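Local coordinates for uncharacterized protein (Candida albicans, PDB 5K04) that probably serves as the non-catalytic auxiliary subunit of the NatB N-terminal acetyltransferase complex, in which it pairs with the NAT3 subunit, at residues E237-L240 / K244-D247; E230-Y235 / W251-L256; Y581-E586 / R592-F597; F585-A590 / A680-S685. All blocks are in the same frame, centred on the assembly; numbering follows the deposited sequence.

Contact 1. Residues E237-L240 / K244-D247; sequences EKLL and KFDD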
loop_
_atom_site.group_PDB
_atom_site.type_symbol
_atom_site.label_atom_id
_atom_site.label_comp_id
_atom_site.label_asym_id
_atom_site.label_seq_id
_atom_site.Cartn_x
_atom_site.Cartn_y
_atom_site.Cartn_z
ATOM N N GLU A 237 -4.182 -36.471 -3.807
ATOM C CA GLU A 237 -5.385 -37.207 -4.191
ATOM C C GLU A 237 -6.427 -37.189 -3.074
ATOM O O GLU A 237 -7.625 -37.017 -3.336
ATOM C CB GLU A 237 -5.026 -38.649 -4.580
ATOM C CG GLU A 237 -6.211 -39.505 -4.997
ATOM C CD GLU A 237 -5.837 -40.651 -5.927
ATOM O OE1 GLU A 237 -6.296 -41.779 -5.681
ATOM O OE2 GLU A 237 -5.100 -40.420 -6.905
ATOM N N LYS A 238 -5.987 -37.331 -1.820
ATOM C CA LYS A 238 -6.907 -37.212 -0.692
ATOM C C LYS A 238 -7.590 -35.847 -0.683
ATOM O O LYS A 238 -8.822 -35.757 -0.593
ATOM C CB LYS A 238 -6.165 -37.455 0.627
ATOM C CG LYS A 238 -7.068 -37.428 1.854
ATOM C CD LYS A 238 -6.286 -37.298 3.172
ATOM C CE LYS A 238 -5.719 -35.879 3.388
ATOM N NZ LYS A 238 -5.527 -35.526 4.843
ATOM N N LEU A 239 -6.799 -34.768 -0.767
ATOM C CA LEU A 239 -7.373 -33.427 -0.727
ATOM C C LEU A 239 -8.384 -33.231 -1.840
ATOM O O LEU A 239 -9.463 -32.675 -1.614
ATOM C CB LEU A 239 -6.277 -32.368 -0.841
ATOM C CG LEU A 239 -5.244 -32.281 0.270
ATOM C CD1 LEU A 239 -4.304 -31.104 0.020
ATOM C CD2 LEU A 239 -5.936 -32.177 1.611
ATOM N N LEU A 240 -8.056 -33.707 -3.046
ATOM C CA LEU A 240 -8.833 -33.383 -4.239
ATOM C C LEU A 240 -10.087 -34.244 -4.366
ATOM O O LEU A 240 -11.163 -33.731 -4.701
ATOM C CB LEU A 240 -7.959 -33.553 -5.483
ATOM C CG LEU A 240 -6.704 -32.671 -5.529
ATOM C CD1 LEU A 240 -5.732 -33.182 -6.596
ATOM C CD2 LEU A 240 -7.060 -31.202 -5.755
ATOM N N LYS A 244 -12.853 -32.295 -1.040
ATOM C CA LYS A 244 -13.407 -31.245 -1.910
ATOM C C LYS A 244 -12.640 -29.930 -1.784
ATOM O O LYS A 244 -13.194 -28.857 -1.523
ATOM C CB LYS A 244 -14.908 -31.019 -1.650
ATOM C CG LYS A 244 -15.397 -31.037 -0.212
ATOM C CD LYS A 244 -16.822 -31.568 -0.197
ATOM C CE LYS A 244 -17.451 -31.496 1.180
ATOM N NZ LYS A 244 -18.873 -31.954 1.143
ATOM N N PHE A 245 -11.339 -30.035 -2.007
ATOM C CA PHE A 245 -10.498 -28.854 -1.996
ATOM C C PHE A 245 -10.575 -28.113 -3.334
ATOM O O PHE A 245 -10.861 -26.910 -3.363
ATOM C CB PHE A 245 -9.069 -29.253 -1.625
ATOM C CG PHE A 245 -8.196 -28.091 -1.304
ATOM C CD1 PHE A 245 -8.753 -26.879 -0.935
ATOM C CD2 PHE A 245 -6.817 -28.194 -1.415
ATOM C CE1 PHE A 245 -7.957 -25.791 -0.664
ATOM C CE2 PHE A 245 -6.014 -27.117 -1.143
ATOM C CZ PHE A 245 -6.588 -25.905 -0.770
ATOM N N ASP A 246 -10.385 -28.820 -4.449
ATOM C CA ASP A 246 -10.518 -28.259 -5.813
ATOM C C ASP A 246 -9.584 -27.067 -6.015
ATOM O O ASP A 246 -10.009 -25.931 -6.240
ATOM C CB ASP A 246 -11.955 -27.866 -6.150
ATOM C CG ASP A 246 -12.111 -27.424 -7.623
ATOM O OD1 ASP A 246 -11.209 -27.694 -8.442
ATOM O OD2 ASP A 246 -13.134 -26.792 -7.961
ATOM N N ASP A 247 -8.289 -27.367 -5.954
ATOM C CA ASP A 247 -7.222 -26.378 -5.866
ATOM C C ASP A 247 -6.237 -26.613 -7.006
ATOM O O ASP A 247 -5.615 -27.682 -7.082
ATOM C CB ASP A 247 -6.540 -26.497 -4.504
ATOM C CG ASP A 247 -5.590 -25.385 -4.229
ATOM O OD1 ASP A 247 -6.054 -24.243 -4.018
ATOM O OD2 ASP A 247 -4.377 -25.677 -4.181
#
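The short turn that links helix 229-242 to helix 248-260 is closed by Phe-245 N, which donates to Leu-239 O at 3.3 Å with an N-H...O angle of 151°. The donor comes in 30° out of the carbonyl plane. The bond gives an oxygen near the end of the first helix a partner beyond the turn. Lys-244 and Asp-246 both adopt left-handed backbone conformations, which folds the link back sharply. In this tight helical hairpin Phe-245 is the apolar filler: CG stands anti to the backbone N (chi1 -168°), which lays the ring alongside Leu-239, CD2 4.1 Å from Leu-239 CD1. Asp-247 CB lies over one face of the ring, off its centre, while Leu-240 CD2 packs 4.0 Å from Asp-247 O. A short acid suits position 247, the N-cap of the next helix, where its OD2 also bonds Thr-250 OG1. The turn also meets the NAT3 chain: Phe-245 O accepts from Lys-92 of NAT3, Lys-244 O from Asn-99 of NAT3, and Asp-247 OD1 takes the backbone N of Ile-4 of NAT3. The side chain of Asp-246 lies about 11 Å from the bound coenzyme A.

Contact 2. Residues E230-Y235 / W251-L256; sequences EALHAY and WKLWIL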
loop_
_atom_site.group_PDB
_atom_site.type_symbol
_atom_site.label_atom_id
_atom_site.label_comp_id
_atom_site.label_asym_id
_atom_site.label_seq_id
_atom_site.Cartn_x
_atom_site.Cartn_y
_atom_site.Cartn_z
ATOM N N GLU A 230 5.494 -40.443 -4.221
ATOM C CA GLU A 230 4.454 -41.334 -3.727
ATOM C C GLU A 230 3.641 -40.644 -2.638
ATOM O O GLU A 230 2.408 -40.580 -2.713
ATOM C CB GLU A 230 5.069 -42.634 -3.214
ATOM C CG GLU A 230 5.619 -43.544 -4.306
ATOM C CD GLU A 230 4.545 -44.385 -4.990
ATOM O OE1 GLU A 230 3.368 -44.324 -4.574
ATOM O OE2 GLU A 230 4.882 -45.122 -5.944
ATOM N N ALA A 231 4.326 -40.071 -1.640
ATOM C CA ALA A 231 3.621 -39.476 -0.512
ATOM C C ALA A 231 2.774 -38.286 -0.944
ATOM O O ALA A 231 1.728 -38.016 -0.347
ATOM C CB ALA A 231 4.617 -39.055 0.574
ATOM N N LEU A 232 3.216 -37.562 -1.964
ATOM C CA LEU A 232 2.515 -36.356 -2.375
ATOM C C LEU A 232 1.323 -36.676 -3.257
ATOM O O LEU A 232 0.299 -35.993 -3.179
ATOM C CB LEU A 232 3.479 -35.444 -3.115
ATOM C CG LEU A 232 2.923 -34.215 -3.805
ATOM C CD1 LEU A 232 2.392 -33.210 -2.787
ATOM C CD2 LEU A 232 4.020 -33.613 -4.659
ATOM N N HIS A 233 1.457 -37.702 -4.103
ATOM C CA HIS A 233 0.360 -38.126 -4.959
ATOM C C HIS A 233 -0.784 -38.656 -4.115
ATOM O O HIS A 233 -1.949 -38.293 -4.320
ATOM C CB HIS A 233 0.842 -39.195 -5.943
ATOM C CG HIS A 233 -0.162 -39.523 -7.005
ATOM N ND1 HIS A 233 -0.586 -38.599 -7.940
ATOM C CD2 HIS A 233 -0.844 -40.663 -7.264
ATOM C CE1 HIS A 233 -1.476 -39.163 -8.734
ATOM N NE2 HIS A 233 -1.653 -40.414 -8.344
ATOM N N ALA A 234 -0.449 -39.491 -3.132
ATOM C CA ALA A 234 -1.426 -39.947 -2.151
ATOM C C ALA A 234 -2.045 -38.773 -1.404
ATOM O O ALA A 234 -3.268 -38.702 -1.245
ATOM C CB ALA A 234 -0.764 -40.926 -1.176
ATOM N N TYR A 235 -1.217 -37.835 -0.942
ATOM C CA TYR A 235 -1.743 -36.730 -0.140
ATOM C C TYR A 235 -2.648 -35.826 -0.978
ATOM O O TYR A 235 -3.798 -35.564 -0.600
ATOM C CB TYR A 235 -0.589 -35.943 0.499
ATOM C CG TYR A 235 -1.027 -34.867 1.490
ATOM C CD1 TYR A 235 -1.505 -35.205 2.756
ATOM C CD2 TYR A 235 -0.946 -33.510 1.168
ATOM C CE1 TYR A 235 -1.916 -34.217 3.674
ATOM C CE2 TYR A 235 -1.347 -32.517 2.084
ATOM C CZ TYR A 235 -1.839 -32.887 3.327
ATOM O OH TYR A 235 -2.240 -31.935 4.225
ATOM N N TRP A 251 -3.829 -29.694 -7.897
ATOM C CA TRP A 251 -4.042 -30.566 -9.050
ATOM C C TRP A 251 -2.746 -30.770 -9.819
ATOM O O TRP A 251 -2.439 -31.889 -10.251
ATOM C CB TRP A 251 -5.105 -29.986 -9.986
ATOM C CG TRP A 251 -6.563 -30.231 -9.610
ATOM C CD1 TRP A 251 -7.477 -29.292 -9.202
ATOM C CD2 TRP A 251 -7.274 -31.479 -9.652
ATOM N NE1 TRP A 251 -8.700 -29.879 -8.983
ATOM C CE2 TRP A 251 -8.599 -31.221 -9.246
ATOM C CE3 TRP A 251 -6.913 -32.789 -9.976
ATOM C CZ2 TRP A 251 -9.562 -32.224 -9.165
ATOM C CZ3 TRP A 251 -7.868 -33.779 -9.894
ATOM C CH2 TRP A 251 -9.179 -33.492 -9.492
ATOM N N LYS A 252 -1.976 -29.698 -9.997
ATOM C CA LYS A 252 -0.735 -29.798 -10.756
ATOM C C LYS A 252 0.261 -30.710 -10.056
ATOM O O LYS A 252 0.910 -31.544 -10.701
ATOM C CB LYS A 252 -0.142 -28.407 -10.969
ATOM C CG LYS A 252 -0.979 -27.520 -11.894
ATOM C CD LYS A 252 -0.648 -26.026 -11.728
ATOM C CE LYS A 252 0.725 -25.676 -12.270
ATOM N NZ LYS A 252 1.031 -24.241 -12.058
ATOM N N LEU A 253 0.388 -30.571 -8.732
ATOM C CA LEU A 253 1.234 -31.486 -7.973
ATOM C C LEU A 253 0.749 -32.927 -8.109
ATOM O O LEU A 253 1.562 -33.855 -8.175
ATOM C CB LEU A 253 1.270 -31.060 -6.504
ATOM C CG LEU A 253 1.956 -29.723 -6.173
ATOM C CD1 LEU A 253 2.013 -29.518 -4.664
ATOM C CD2 LEU A 253 3.356 -29.612 -6.734
ATOM N N TRP A 254 -0.570 -33.123 -8.210
ATOM C CA TRP A 254 -1.124 -34.472 -8.312
ATOM C C TRP A 254 -0.751 -35.148 -9.628
ATOM O O TRP A 254 -0.458 -36.350 -9.643
ATOM C CB TRP A 254 -2.642 -34.429 -8.149
ATOM C CG TRP A 254 -3.308 -35.766 -8.260
ATOM C CD1 TRP A 254 -3.373 -36.744 -7.297
ATOM C CD2 TRP A 254 -4.033 -36.266 -9.388
ATOM N NE1 TRP A 254 -4.078 -37.830 -7.774
ATOM C CE2 TRP A 254 -4.492 -37.557 -9.053
ATOM C CE3 TRP A 254 -4.327 -35.752 -10.656
ATOM C CZ2 TRP A 254 -5.235 -38.329 -9.931
ATOM C CZ3 TRP A 254 -5.050 -36.529 -11.535
ATOM C CH2 TRP A 254 -5.504 -37.801 -11.167
ATOM N N ILE A 255 -0.776 -34.409 -10.747
ATOM C CA ILE A 255 -0.388 -35.019 -12.021
ATOM C C ILE A 255 1.124 -35.131 -12.124
ATOM O O ILE A 255 1.649 -36.086 -12.710
ATOM C CB ILE A 255 -0.963 -34.249 -13.229
ATOM C CG1 ILE A 255 -0.394 -32.828 -13.312
ATOM C CG2 ILE A 255 -2.489 -34.264 -13.219
ATOM C CD1 ILE A 255 -0.677 -32.118 -14.614
ATOM N N LEU A 256 1.841 -34.152 -11.572
ATOM C CA LEU A 256 3.293 -34.236 -11.524
ATOM C C LEU A 256 3.727 -35.497 -10.789
ATOM O O LEU A 256 4.400 -36.364 -11.354
ATOM C CB LEU A 256 3.869 -32.984 -10.854
ATOM C CG LEU A 256 5.387 -33.038 -10.661
ATOM C CD1 LEU A 256 6.082 -33.226 -11.996
ATOM C CD2 LEU A 256 5.894 -31.804 -9.965
#
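His-233 and Trp-254 meet as an offset stack, the imidazole lying over the five-membered ring of the indole with centroids 4.1 Å apart and planes inclined by only 17°. The closest approach is at CE1 of His-233, which lies over the indole face 3.1 Å from Trp-254 NE1. Both residues hold CG anti to the backbone N (chi1 -171° for His-233, 179° for Trp-254), and this brings the imidazole over one face of the indole. The opposite face of the indole is met near its border by the edge of the Trp-251 ring, through CZ3. Two helices, 229-242 and 248-260, form a helical hairpin here, in keeping with the TPR-like clan of this family, and they approach closely: the CA atoms of His-233 and Trp-254 are 5.2 Å apart.

The polar interactions complement the stack. ND1 of His-233 makes a weak hydrogen bond to Trp-254 O, 2.8 Å long but bent, and ND1 is also weakly hydrogen-bonded with Ser-257 OG. The indole is fixed in rotation by its own N-H, since Trp-254 NE1 bonds Glu-237 OE2, a carboxylate one turn beyond His-233 that would tend to polarise the indole.

Apolar packing lies beside the rings. Leu-232 and Leu-253 cross nearly at right angles, CD1 of Leu-232 4.2 Å from CD1 of Leu-253; Leu-232 also reaches Met-220 of helix 213-225.

Contact 3. Residues Y581-E586 / R592-F597; sequences YSIVFE and RLLKVF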
loop_
_atom_site.group_PDB
_atom_site.type_symbol
_atom_site.label_atom_id
_atom_site.label_comp_id
_atom_site.label_asym_id
_atom_site.label_seq_id
_atom_site.Cartn_x
_atom_site.Cartn_y
_atom_site.Cartn_z
ATOM N N TYR A 581 11.909 22.707 3.818
ATOM C CA TYR A 581 11.160 23.143 4.990
ATOM C C TYR A 581 11.923 22.830 6.272
ATOM O O TYR A 581 11.887 23.609 7.227
ATOM C CB TYR A 581 9.764 22.503 4.980
ATOM C CG TYR A 581 8.834 23.183 3.990
ATOM C CD1 TYR A 581 8.152 24.350 4.334
ATOM C CD2 TYR A 581 8.639 22.670 2.718
ATOM C CE1 TYR A 581 7.299 24.991 3.438
ATOM C CE2 TYR A 581 7.786 23.300 1.816
ATOM C CZ TYR A 581 7.126 24.471 2.179
ATOM O OH TYR A 581 6.286 25.094 1.278
ATOM N N SER A 582 12.644 21.707 6.296
ATOM C CA SER A 582 13.446 21.360 7.464
ATOM C C SER A 582 14.544 22.389 7.699
ATOM O O SER A 582 14.862 22.721 8.849
ATOM C CB SER A 582 14.053 19.968 7.283
ATOM O OG SER A 582 13.054 18.986 7.058
ATOM N N ILE A 583 15.128 22.906 6.617
ATOM C CA ILE A 583 16.222 23.869 6.715
ATOM C C ILE A 583 15.700 25.249 7.097
ATOM O O ILE A 583 16.225 25.897 8.004
ATOM C CB ILE A 583 16.995 23.908 5.387
ATOM C CG1 ILE A 583 17.697 22.566 5.163
ATOM C CG2 ILE A 583 17.958 25.081 5.372
ATOM C CD1 ILE A 583 17.992 22.231 3.703
ATOM N N VAL A 584 14.659 25.709 6.402
ATOM C CA VAL A 584 13.999 26.973 6.728
ATOM C C VAL A 584 13.759 27.088 8.229
ATOM O O VAL A 584 14.010 28.136 8.840
ATOM C CB VAL A 584 12.678 27.087 5.942
ATOM C CG1 VAL A 584 11.837 28.238 6.482
ATOM C CG2 VAL A 584 12.956 27.244 4.464
ATOM N N PHE A 585 13.290 26.004 8.851
ATOM C CA PHE A 585 12.920 26.016 10.262
ATOM C C PHE A 585 13.956 25.320 11.147
ATOM O O PHE A 585 13.635 24.854 12.242
ATOM C CB PHE A 585 11.529 25.410 10.449
ATOM C CG PHE A 585 10.421 26.239 9.827
ATOM C CD1 PHE A 585 9.901 27.347 10.493
ATOM C CD2 PHE A 585 9.911 25.921 8.573
ATOM C CE1 PHE A 585 8.876 28.109 9.927
ATOM C CE2 PHE A 585 8.893 26.676 7.997
ATOM C CZ PHE A 585 8.372 27.774 8.670
ATOM N N GLU A 586 15.207 25.269 10.691
ATOM C CA GLU A 586 16.324 24.828 11.521
ATOM C C GLU A 586 16.871 26.033 12.281
ATOM O O GLU A 586 17.125 27.086 11.685
ATOM C CB GLU A 586 17.409 24.174 10.655
ATOM C CG GLU A 586 18.665 23.678 11.389
ATOM C CD GLU A 586 18.374 22.897 12.665
ATOM O OE1 GLU A 586 17.403 22.118 12.699
ATOM O OE2 GLU A 586 19.121 23.082 13.648
ATOM N N ARG A 592 24.454 20.320 8.063
ATOM C CA ARG A 592 24.245 18.897 7.816
ATOM C C ARG A 592 23.089 18.664 6.842
ATOM O O ARG A 592 23.169 17.800 5.960
ATOM C CB ARG A 592 24.001 18.203 9.156
ATOM C CG ARG A 592 23.630 16.723 9.128
ATOM C CD ARG A 592 23.075 16.302 10.499
ATOM N NE ARG A 592 21.769 16.909 10.787
ATOM C CZ ARG A 592 21.566 17.993 11.541
ATOM N NH1 ARG A 592 22.591 18.621 12.115
ATOM N NH2 ARG A 592 20.328 18.456 11.725
ATOM N N LEU A 593 22.001 19.420 6.986
ATOM C CA LEU A 593 20.870 19.245 6.079
ATOM C C LEU A 593 21.183 19.767 4.681
ATOM O O LEU A 593 20.718 19.203 3.687
ATOM C CB LEU A 593 19.642 19.944 6.651
ATOM C CG LEU A 593 19.086 19.328 7.928
ATOM C CD1 LEU A 593 17.880 20.132 8.394
ATOM C CD2 LEU A 593 18.735 17.866 7.695
ATOM N N LEU A 594 21.972 20.843 4.587
ATOM C CA LEU A 594 22.351 21.383 3.288
ATOM C C LEU A 594 23.308 20.458 2.550
ATOM O O LEU A 594 23.294 20.409 1.318
ATOM C CB LEU A 594 22.967 22.765 3.475
ATOM C CG LEU A 594 21.915 23.864 3.630
ATOM C CD1 LEU A 594 22.574 25.146 4.014
ATOM C CD2 LEU A 594 21.103 24.036 2.333
ATOM N N LYS A 595 24.140 19.721 3.284
ATOM C CA LYS A 595 24.996 18.726 2.656
ATOM C C LYS A 595 24.169 17.601 2.046
ATOM O O LYS A 595 24.434 17.165 0.919
ATOM C CB LYS A 595 25.996 18.185 3.677
ATOM C CG LYS A 595 27.093 19.190 4.041
ATOM C CD LYS A 595 27.933 18.679 5.203
ATOM C CE LYS A 595 28.849 19.760 5.742
ATOM N NZ LYS A 595 29.641 19.256 6.902
ATOM N N VAL A 596 23.154 17.127 2.768
ATOM C CA VAL A 596 22.241 16.148 2.187
ATOM C C VAL A 596 21.561 16.736 0.956
ATOM O O VAL A 596 21.494 16.100 -0.104
ATOM C CB VAL A 596 21.221 15.683 3.243
ATOM C CG1 VAL A 596 20.186 14.783 2.623
ATOM C CG2 VAL A 596 21.936 14.962 4.381
ATOM N N PHE A 597 21.076 17.975 1.074
ATOM C CA PHE A 597 20.416 18.658 -0.037
ATOM C C PHE A 597 21.308 18.671 -1.271
ATOM O O PHE A 597 20.867 18.363 -2.384
ATOM C CB PHE A 597 20.066 20.091 0.390
ATOM C CG PHE A 597 19.141 20.817 -0.564
ATOM C CD1 PHE A 597 19.614 21.362 -1.748
ATOM C CD2 PHE A 597 17.810 20.968 -0.258
ATOM C CE1 PHE A 597 18.762 22.034 -2.614
ATOM C CE2 PHE A 597 16.949 21.633 -1.118
ATOM C CZ PHE A 597 17.429 22.164 -2.298
#
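Phe-597 N bonds Leu-593 O at 2.9 Å, the ordinary helical bond that sets these two residues one turn apart, both facing Ile-583. On the other side Glu-586 N reaches Ile-583 O, also at 2.9 Å, a three-residue step that winds up the end of helix 571-584. No hydrogen bond crosses between the segments, and the interface itself is purely apolar.

Ile-583 is the central piece. With CG1 anti to its carbonyl carbon (chi1 -66°), the longer branch runs out toward helix 591-601 and slides past Leu-593 in the opposite direction, CG1 of Ile-583 packing 3.6 Å from CB of Leu-593. The tip goes further: Ile-583 CD1 touches Leu-594 CD2 at 3.8 Å, the two side chains crossing at about a right angle, and lies 4.2 Å from CD2 of the Phe-597 ring. The long CG1-CD1 branch of an isoleucine suits this place, since it reaches Leu-593, Leu-594 and Phe-597. Leu-593 CD1 also rests 4.0 Å from CB of Ser-582, whose small side chain leaves room for the leucine and turns its hydroxyl back to Leu-578 O in its own helix.

This helical hairpin is flanked by further helices. Ser-582 touches Leu-535 of helix 525-537, while helix 608-625 closes over the pair, with Leu-621 against Ile-583, Lys-622 against Leu-594 and Phe-618 against Phe-597.

Contact 4. Residues F585-A590 / A680-S685; sequences FEDQDA and AKRHPS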
loop_
_atom_site.group_PDB
_atom_site.type_symbol
_atom_site.label_atom_id
_atom_site.label_comp_id
_atom_site.label_asym_id
_atom_site.label_seq_id
_atom_site.Cartn_x
_atom_site.Cartn_y
_atom_site.Cartn_z
ATOM N N PHE A 585 13.290 26.004 8.851
ATOM C CA PHE A 585 12.920 26.016 10.262
ATOM C C PHE A 585 13.956 25.320 11.147
ATOM O O PHE A 585 13.635 24.854 12.242
ATOM C CB PHE A 585 11.529 25.410 10.449
ATOM C CG PHE A 585 10.421 26.239 9.827
ATOM C CD1 PHE A 585 9.901 27.347 10.493
ATOM C CD2 PHE A 585 9.911 25.921 8.573
ATOM C CE1 PHE A 585 8.876 28.109 9.927
ATOM C CE2 PHE A 585 8.893 26.676 7.997
ATOM C CZ PHE A 585 8.372 27.774 8.670
ATOM N N GLU A 586 15.207 25.269 10.691
ATOM C CA GLU A 586 16.324 24.828 11.521
ATOM C C GLU A 586 16.871 26.033 12.281
ATOM O O GLU A 586 17.125 27.086 11.685
ATOM C CB GLU A 586 17.409 24.174 10.655
ATOM C CG GLU A 586 18.665 23.678 11.389
ATOM C CD GLU A 586 18.374 22.897 12.665
ATOM O OE1 GLU A 586 17.403 22.118 12.699
ATOM O OE2 GLU A 586 19.121 23.082 13.648
ATOM N N ASP A 587 17.018 25.886 13.603
ATOM C CA ASP A 587 17.439 26.994 14.452
ATOM C C ASP A 587 18.868 26.883 14.963
ATOM O O ASP A 587 19.404 27.881 15.461
ATOM C CB ASP A 587 16.501 27.132 15.661
ATOM C CG ASP A 587 15.040 27.187 15.264
ATOM O OD1 ASP A 587 14.716 27.875 14.265
ATOM O OD2 ASP A 587 14.217 26.549 15.958
ATOM N N GLN A 588 19.493 25.710 14.864
ATOM C CA GLN A 588 20.819 25.506 15.438
ATOM C C GLN A 588 21.921 25.363 14.397
ATOM O O GLN A 588 22.874 26.140 14.415
ATOM C CB GLN A 588 20.802 24.263 16.347
ATOM C CG GLN A 588 19.739 24.321 17.433
ATOM C CD GLN A 588 19.831 25.588 18.271
ATOM O OE1 GLN A 588 20.925 26.023 18.647
ATOM N NE2 GLN A 588 18.679 26.185 18.571
ATOM N N ASP A 589 21.815 24.392 13.489
ATOM C CA ASP A 589 22.870 24.173 12.497
ATOM C C ASP A 589 22.242 23.479 11.295
ATOM O O ASP A 589 21.822 22.321 11.392
ATOM C CB ASP A 589 24.020 23.366 13.079
ATOM C CG ASP A 589 25.111 23.062 12.070
ATOM O OD1 ASP A 589 24.840 22.318 11.090
ATOM O OD2 ASP A 589 26.238 23.554 12.260
ATOM N N ALA A 590 22.188 24.183 10.165
ATOM C CA ALA A 590 21.553 23.687 8.948
ATOM C C ALA A 590 22.544 23.026 8.003
ATOM O O ALA A 590 22.132 22.472 6.982
ATOM C CB ALA A 590 20.840 24.836 8.230
ATOM N N ALA A 680 12.983 36.446 4.213
ATOM C CA ALA A 680 13.268 37.875 4.290
ATOM C C ALA A 680 12.811 38.464 5.622
ATOM O O ALA A 680 13.475 39.346 6.179
ATOM C CB ALA A 680 12.600 38.604 3.133
ATOM N N LYS A 681 11.680 37.986 6.148
ATOM C CA LYS A 681 11.227 38.394 7.474
ATOM C C LYS A 681 12.144 37.846 8.564
ATOM O O LYS A 681 12.717 38.605 9.351
ATOM C CB LYS A 681 9.794 37.909 7.706
ATOM C CG LYS A 681 8.752 38.407 6.713
ATOM C CD LYS A 681 7.427 37.674 6.933
ATOM C CE LYS A 681 6.443 37.878 5.785
ATOM N NZ LYS A 681 5.307 36.902 5.852
ATOM N N ARG A 682 12.287 36.514 8.624
ATOM C CA ARG A 682 13.047 35.870 9.696
ATOM C C ARG A 682 14.520 36.255 9.678
ATOM O O ARG A 682 15.168 36.240 10.731
ATOM C CB ARG A 682 12.921 34.347 9.600
ATOM C CG ARG A 682 11.682 33.755 10.234
ATOM C CD ARG A 682 11.589 32.250 9.936
ATOM N NE ARG A 682 12.686 31.456 10.507
ATOM C CZ ARG A 682 12.524 30.545 11.466
ATOM N NH1 ARG A 682 11.305 30.321 11.951
ATOM N NH2 ARG A 682 13.567 29.861 11.937
ATOM N N HIS A 683 15.072 36.590 8.511
ATOM C CA HIS A 683 16.501 36.889 8.375
ATOM C C HIS A 683 16.699 38.117 7.490
ATOM O O HIS A 683 17.182 38.024 6.356
ATOM C CB HIS A 683 17.255 35.670 7.836
ATOM C CG HIS A 683 17.052 34.431 8.658
ATOM N ND1 HIS A 683 16.172 33.435 8.298
ATOM C CD2 HIS A 683 17.594 34.042 9.837
ATOM C CE1 HIS A 683 16.190 32.479 9.211
ATOM N NE2 HIS A 683 17.045 32.823 10.156
ATOM N N PRO A 684 16.380 39.304 8.014
ATOM C CA PRO A 684 16.392 40.514 7.184
ATOM C C PRO A 684 17.805 40.911 6.805
ATOM O O PRO A 684 18.693 40.988 7.654
ATOM C CB PRO A 684 15.745 41.580 8.081
ATOM C CG PRO A 684 15.276 40.861 9.306
ATOM C CD PRO A 684 16.085 39.610 9.420
ATOM N N SER A 685 17.987 41.201 5.521
ATOM C CA SER A 685 19.242 41.710 4.995
ATOM C C SER A 685 18.928 42.573 3.788
ATOM O O SER A 685 17.836 42.496 3.220
ATOM C CB SER A 685 20.188 40.574 4.601
ATOM O OG SER A 685 19.615 39.824 3.549
#
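Arg-682 leaves its helix extended at chi2 and then bends at chi3 (63°), which carries its guanidinium across to Asp-587 and Phe-585. Asp-587, with CG anti to its carbonyl carbon and beside the backbone N, turns its carboxylate to meet it. The result is a salt bridge: Arg-682 NH2 donates to Asp-587 OD1 at 3.3 Å with an N-H...O angle of 140°. The oxygen lies at the guanidinium edge and is approached nearly in line with its C-O bond, and the two flat groups are close to coplanar, 18° apart. Arginine suits the place because its long chain lets one end serve two neighbours: NH1 lies 3.6 Å from CD1 of Phe-585, whose ring plane stands steeply to the guanidinium. His-683 CE1 adds a further neighbour at the guanidinium edge.

The loop that presents Asp-587 is shaped by Glu-586, whose OE2 takes two backbone N-H groups. Gln-588 N reaches OE2 of Glu-586 from above the carboxylate plane at 2.9 Å, and Asp-589 N meets the anti lone pair of the same Glu-586 OE2 at 3.0 Å. The other oxygen, OE1, has a salt bridge to Lys-536, and Asp-589 OD1 makes a weak capping bond to Ser-591 N at the start of helix 591-601.

Only one N-H joins the charged pair, by a long bond at the exposed surface, so its strength is probably modest. Lys-625 NZ lies near Arg-682 NH2 as a like charge, and Asp-587 may offset part of that local positive charge.

Overall arrangement
Following the chain from the N terminus, contact 2 closes the loop between helices 229-242 and 248-260, and contact 1 is nested inside it at the turn itself; the two touch, and Glu-237 bonds Trp-254 between them. Together they tie one helical hairpin, whose turn, at contact 1, meets NAT3. Well after both come contacts 3 and 4, on the opposite side of the chain's centre, with contact 3 centred about 61 Å from each of the first two. Contact 3 closes the hairpin of helices 571-584 and 591-601. Contact 4 starts from the same stretch, sharing Phe-585 and Glu-586, but spans 89 intervening residues to join that hairpin's loop to the end of helix 661-682.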